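Local coordinates for protein glucosamine--fructose-6-phosphate aminotransferase [isomerizing] (Francisella tularensis subsp. tularensis, PDB 3TBF) that probably makes glucosamine 6-phosphate from fructose 6-phosphate and glutamine, with this C-terminal part as the sugar-phosphate isomerising domain, at residues A[151-156]-A[171-176]; A[166-171]-A[339-344]. All coordinates share one frame; numbering follows the deposited sequence.

Interaction 1: residues A[151-156]-A[171-176]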
# COMPACT_ATOMS: atom_id res chain seq x y z
N PHE A 151 -10.25 21.40 -9.82
CA PHE A 151 -11.59 20.98 -9.57
C PHE A 151 -11.86 21.15 -8.06
O PHE A 151 -11.22 20.50 -7.24
CB PHE A 151 -11.78 19.53 -9.95
CG PHE A 151 -13.16 19.06 -9.76
CD1 PHE A 151 -13.83 19.28 -8.54
CD2 PHE A 151 -13.85 18.46 -10.77
CE1 PHE A 151 -15.14 18.87 -8.34
CE2 PHE A 151 -15.19 18.07 -10.58
CZ PHE A 151 -15.81 18.27 -9.35
N MSE A 152 -12.82 22.02 -7.72
CA MSE A 152 -13.08 22.35 -6.34
C MSE A 152 -14.18 21.43 -5.79
O MSE A 152 -15.22 21.29 -6.38
CB MSE A 152 -13.56 23.80 -6.23
CG MSE A 152 -12.65 24.85 -6.86
SE MSE A 152 -10.80 24.73 -6.17
CE MSE A 152 -11.28 25.22 -4.30
N THR A 153 -13.92 20.82 -4.65
CA THR A 153 -14.95 20.18 -3.88
C THR A 153 -15.73 21.27 -3.14
O THR A 153 -15.29 22.39 -3.07
CB THR A 153 -14.33 19.21 -2.86
OG1 THR A 153 -13.38 19.93 -2.04
CG2 THR A 153 -13.61 18.05 -3.58
N LYS A 154 -16.92 20.96 -2.67
CA LYS A 154 -17.68 21.91 -1.88
C LYS A 154 -17.91 21.29 -0.55
O LYS A 154 -19.05 21.03 -0.19
CB LYS A 154 -19.02 22.19 -2.47
CG LYS A 154 -19.05 22.65 -3.91
CD LYS A 154 -17.96 23.58 -4.24
CE LYS A 154 -18.41 24.56 -5.22
NZ LYS A 154 -17.37 24.88 -6.18
N ALA A 155 -16.85 20.98 0.17
CA ALA A 155 -17.01 20.41 1.47
C ALA A 155 -17.30 21.47 2.56
O ALA A 155 -17.85 21.10 3.60
CB ALA A 155 -15.79 19.57 1.82
N GLY A 156 -16.99 22.75 2.33
CA GLY A 156 -17.01 23.74 3.42
C GLY A 156 -15.85 23.44 4.35
O GLY A 156 -14.95 22.75 3.97
N LEU A 171 -13.97 11.89 -3.30
CA LEU A 171 -14.46 10.77 -4.10
C LEU A 171 -15.43 11.23 -5.18
O LEU A 171 -15.30 10.90 -6.33
CB LEU A 171 -15.16 9.76 -3.21
CG LEU A 171 -14.47 8.49 -2.65
CD1 LEU A 171 -13.01 8.33 -2.94
CD2 LEU A 171 -14.74 8.33 -1.18
N VAL A 172 -16.41 12.02 -4.83
CA VAL A 172 -17.36 12.45 -5.82
C VAL A 172 -16.67 13.25 -6.93
O VAL A 172 -16.91 13.01 -8.11
CB VAL A 172 -18.53 13.23 -5.18
CG1 VAL A 172 -19.33 13.97 -6.21
CG2 VAL A 172 -19.45 12.29 -4.45
N ALA A 173 -15.78 14.19 -6.58
CA ALA A 173 -15.07 14.94 -7.61
C ALA A 173 -14.32 14.00 -8.54
O ALA A 173 -14.28 14.21 -9.76
CB ALA A 173 -14.12 15.94 -6.97
N LEU A 174 -13.69 12.96 -7.99
CA LEU A 174 -12.90 12.04 -8.81
C LEU A 174 -13.79 11.23 -9.73
O LEU A 174 -13.37 10.93 -10.83
CB LEU A 174 -12.04 11.12 -7.94
CG LEU A 174 -10.76 11.76 -7.35
CD1 LEU A 174 -10.27 11.07 -6.05
CD2 LEU A 174 -9.64 11.82 -8.36
N ALA A 175 -15.01 10.88 -9.28
CA ALA A 175 -16.00 10.21 -10.13
C ALA A 175 -16.43 11.08 -11.29
O ALA A 175 -16.60 10.58 -12.40
CB ALA A 175 -17.28 9.84 -9.35
N ILE A 176 -16.64 12.36 -11.03
CA ILE A 176 -17.03 13.29 -12.07
C ILE A 176 -15.90 13.45 -13.10
O ILE A 176 -16.14 13.35 -14.28
CB ILE A 176 -17.39 14.67 -11.47
CG1 ILE A 176 -18.74 14.58 -10.77
CG2 ILE A 176 -17.39 15.79 -12.53
CD1 ILE A 176 -18.93 15.73 -9.79
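Phe-151 lays one face of its ring over the methyl of Ala-173. This is a CH-pi contact: Ala-173 CB sits 3.8 Å from the centroid of the Phe-151 ring, 27° off the ring normal. The methyl is not centred. It sits nearer the CE1 side, where Ala-173 CB comes within 3.4 Å of Phe-151 CE1. The CB of Phe-151 already points to the helix, and CG anti to the backbone N (chi1 -178°) brings the ring over Ala-173.

Ile-176, one turn further along, meets the same ring at its edge. Its CG2 branch lies near the ring plane, 3.7 Å from Phe-151 CE2. The other branch ends beside the ring as well, with Ile-176 CD1 4.0 Å from Phe-151 CZ. The two side chains cross at about a right angle. A face contact and an edge contact on one ring together limit how it can turn.

Thr-153 adds a smaller touch, with its CG2 methyl 4.0 Å from Ala-173 CB. Its chi1 of 56° sets CG2 beside the backbone N, while OG1 lies between the backbone N and the carbonyl carbon. The buried hydroxyl is satisfied by the side chain of Asn-137. The methyl branch is the one that packs on the helix.

All four touching residues are buried. Ile-135 of strand 129-136 also packs on Thr-153 and Ala-173, and Thr-28 of helix 21-30 touches Phe-151. The contact is strand-to-helix packing in an alpha/beta fold of the SIS family. It joins strand 149-152, an edge strand, within this chain, of the parallel sheet, to helix 165-184, which follows it in the chain.

Interaction 2: residues A[166-171]-A[339-344]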
# COMPACT_ATOMS: atom_id res chain seq x y z
N ALA A 166 -14.70 15.92 3.56
CA ALA A 166 -13.62 16.15 2.60
C ALA A 166 -13.30 14.87 1.83
O ALA A 166 -12.93 14.94 0.67
CB ALA A 166 -12.40 16.64 3.28
N PHE A 167 -13.43 13.71 2.46
CA PHE A 167 -13.16 12.48 1.79
C PHE A 167 -14.23 12.10 0.80
O PHE A 167 -13.93 11.76 -0.34
CB PHE A 167 -12.99 11.37 2.80
CG PHE A 167 -12.79 10.02 2.17
CD1 PHE A 167 -11.59 9.69 1.62
CD2 PHE A 167 -13.79 9.09 2.17
CE1 PHE A 167 -11.39 8.40 1.06
CE2 PHE A 167 -13.62 7.82 1.63
CZ PHE A 167 -12.44 7.48 1.04
N THR A 168 -15.50 12.16 1.21
CA THR A 168 -16.57 11.80 0.33
C THR A 168 -16.71 12.75 -0.85
O THR A 168 -16.93 12.27 -1.95
CB THR A 168 -17.88 11.64 1.08
OG1 THR A 168 -18.11 12.79 1.90
CG2 THR A 168 -17.84 10.35 1.92
N THR A 169 -16.52 14.05 -0.63
CA THR A 169 -16.51 14.99 -1.72
C THR A 169 -15.32 14.86 -2.63
O THR A 169 -15.41 15.13 -3.85
CB THR A 169 -16.62 16.47 -1.25
OG1 THR A 169 -15.50 16.82 -0.46
CG2 THR A 169 -17.90 16.69 -0.46
N GLN A 170 -14.17 14.41 -2.10
CA GLN A 170 -13.05 14.11 -3.00
C GLN A 170 -13.37 12.92 -3.87
O GLN A 170 -13.13 12.95 -5.07
CB GLN A 170 -11.75 13.92 -2.26
CG GLN A 170 -11.20 15.22 -1.70
CD GLN A 170 -10.18 14.98 -0.61
OE1 GLN A 170 -9.84 13.83 -0.32
NE2 GLN A 170 -9.64 16.04 -0.03
N LEU A 171 -13.97 11.89 -3.30
CA LEU A 171 -14.46 10.77 -4.10
C LEU A 171 -15.43 11.23 -5.18
O LEU A 171 -15.30 10.90 -6.33
CB LEU A 171 -15.16 9.76 -3.21
CG LEU A 171 -14.47 8.49 -2.65
CD1 LEU A 171 -13.01 8.33 -2.94
CD2 LEU A 171 -14.74 8.33 -1.18
N VAL A 339 -21.11 5.55 -0.10
CA VAL A 339 -22.13 5.15 0.88
C VAL A 339 -21.55 4.29 2.01
O VAL A 339 -21.81 4.52 3.19
CB VAL A 339 -23.30 4.48 0.21
CG1 VAL A 339 -24.38 4.01 1.27
CG2 VAL A 339 -23.96 5.45 -0.80
N PHE A 340 -20.65 3.38 1.67
CA PHE A 340 -20.16 2.48 2.68
C PHE A 340 -19.20 3.20 3.60
O PHE A 340 -18.92 2.66 4.67
CB PHE A 340 -19.49 1.30 2.05
CG PHE A 340 -20.42 0.22 1.70
CD1 PHE A 340 -21.16 -0.41 2.70
CD2 PHE A 340 -20.52 -0.23 0.41
CE1 PHE A 340 -22.00 -1.44 2.40
CE2 PHE A 340 -21.36 -1.25 0.10
CZ PHE A 340 -22.13 -1.86 1.09
N THR A 341 -18.66 4.36 3.18
CA THR A 341 -17.79 5.16 4.04
C THR A 341 -18.50 5.68 5.28
O THR A 341 -17.92 5.72 6.36
CB THR A 341 -17.14 6.36 3.30
OG1 THR A 341 -16.29 5.87 2.28
CG2 THR A 341 -16.23 7.15 4.18
N ILE A 342 -19.79 6.02 5.14
CA ILE A 342 -20.51 6.67 6.19
C ILE A 342 -20.57 5.86 7.51
O ILE A 342 -20.31 6.40 8.57
CB ILE A 342 -21.91 7.03 5.72
CG1 ILE A 342 -21.92 7.89 4.42
CG2 ILE A 342 -22.66 7.74 6.80
CD1 ILE A 342 -20.99 9.10 4.30
N PRO A 343 -20.95 4.58 7.45
CA PRO A 343 -21.00 3.77 8.62
C PRO A 343 -19.66 3.70 9.30
O PRO A 343 -19.60 3.59 10.52
CB PRO A 343 -21.35 2.35 8.07
CG PRO A 343 -21.82 2.50 6.69
CD PRO A 343 -21.60 3.92 6.28
N LEU A 344 -18.59 3.70 8.51
CA LEU A 344 -17.29 3.56 9.06
C LEU A 344 -16.95 4.87 9.77
O LEU A 344 -16.28 4.88 10.80
CB LEU A 344 -16.32 3.21 7.96
CG LEU A 344 -16.61 1.94 7.14
CD1 LEU A 344 -15.44 1.59 6.17
CD2 LEU A 344 -16.89 0.75 8.06
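Thr-341 meets the edge of the Phe-167 ring with both of its branches. OG1 lies in the ring plane, 3.4 Å from Phe-167 CE2. The methyl touches the same edge from out of the plane: Thr-341 CG2 is 3.7 Å from both Phe-167 CD2 and Phe-167 CE2. The approach of the two side chains is oblique. Thr-341 chi1 of -64° sets CG2 anti to the backbone N and OG1 anti to the carbonyl carbon, and both branches then face the ring.

Next to this pair, Thr-168 turns its CG2 methyl to the other helix. Thr-168 CG2 is 4.1 Å from Ile-342 CD1 and 4.2 Å from Thr-341 CG2. The side chain of Ile-342 lies roughly perpendicular to that of Thr-168, and its tip makes the touch.

The two helices run nearly antiparallel, at 171°, with local axes 10.5 Å apart. Residues 166-171 lie in the first SIS domain and residues 339-344 in the second, and the contact therefore joins the two domains near the centre of the molecule.

The hydroxyls have their partners elsewhere. Thr-341 OG1 hydrogen-bonds to the carbonyl O of Pro-337, one turn earlier in its own helix. Thr-168 OG1 hydrogen-bonds to Gln-21 OE1. Further out, Ile-241 of helix 238-253 touches both Phe-167 and Thr-341, while Ala-68 of helix 63-80 packs on Phe-167. Ala-210 and Leu-211 of helix 203-211 lie against Ile-342.

In the fold
Both interactions use helix 165-184, and Leu-171 belongs to a segment of each. Their centres are about 11 Å apart. Interaction 1 ties this helix to a sheet strand within the first SIS domain, and interaction 2 ties it to residues 339-344 of the other. The two contacts also touch directly. Thr-153 CG2 packs 3.4 Å from Thr-169 O, and Ala-155 CB packs 3.6 Å from Thr-169 OG1. The loop after strand 149-152 therefore rests on the same helix turns that meet the second domain. The centre of interaction 2 lies about 5 Å from that of the chain.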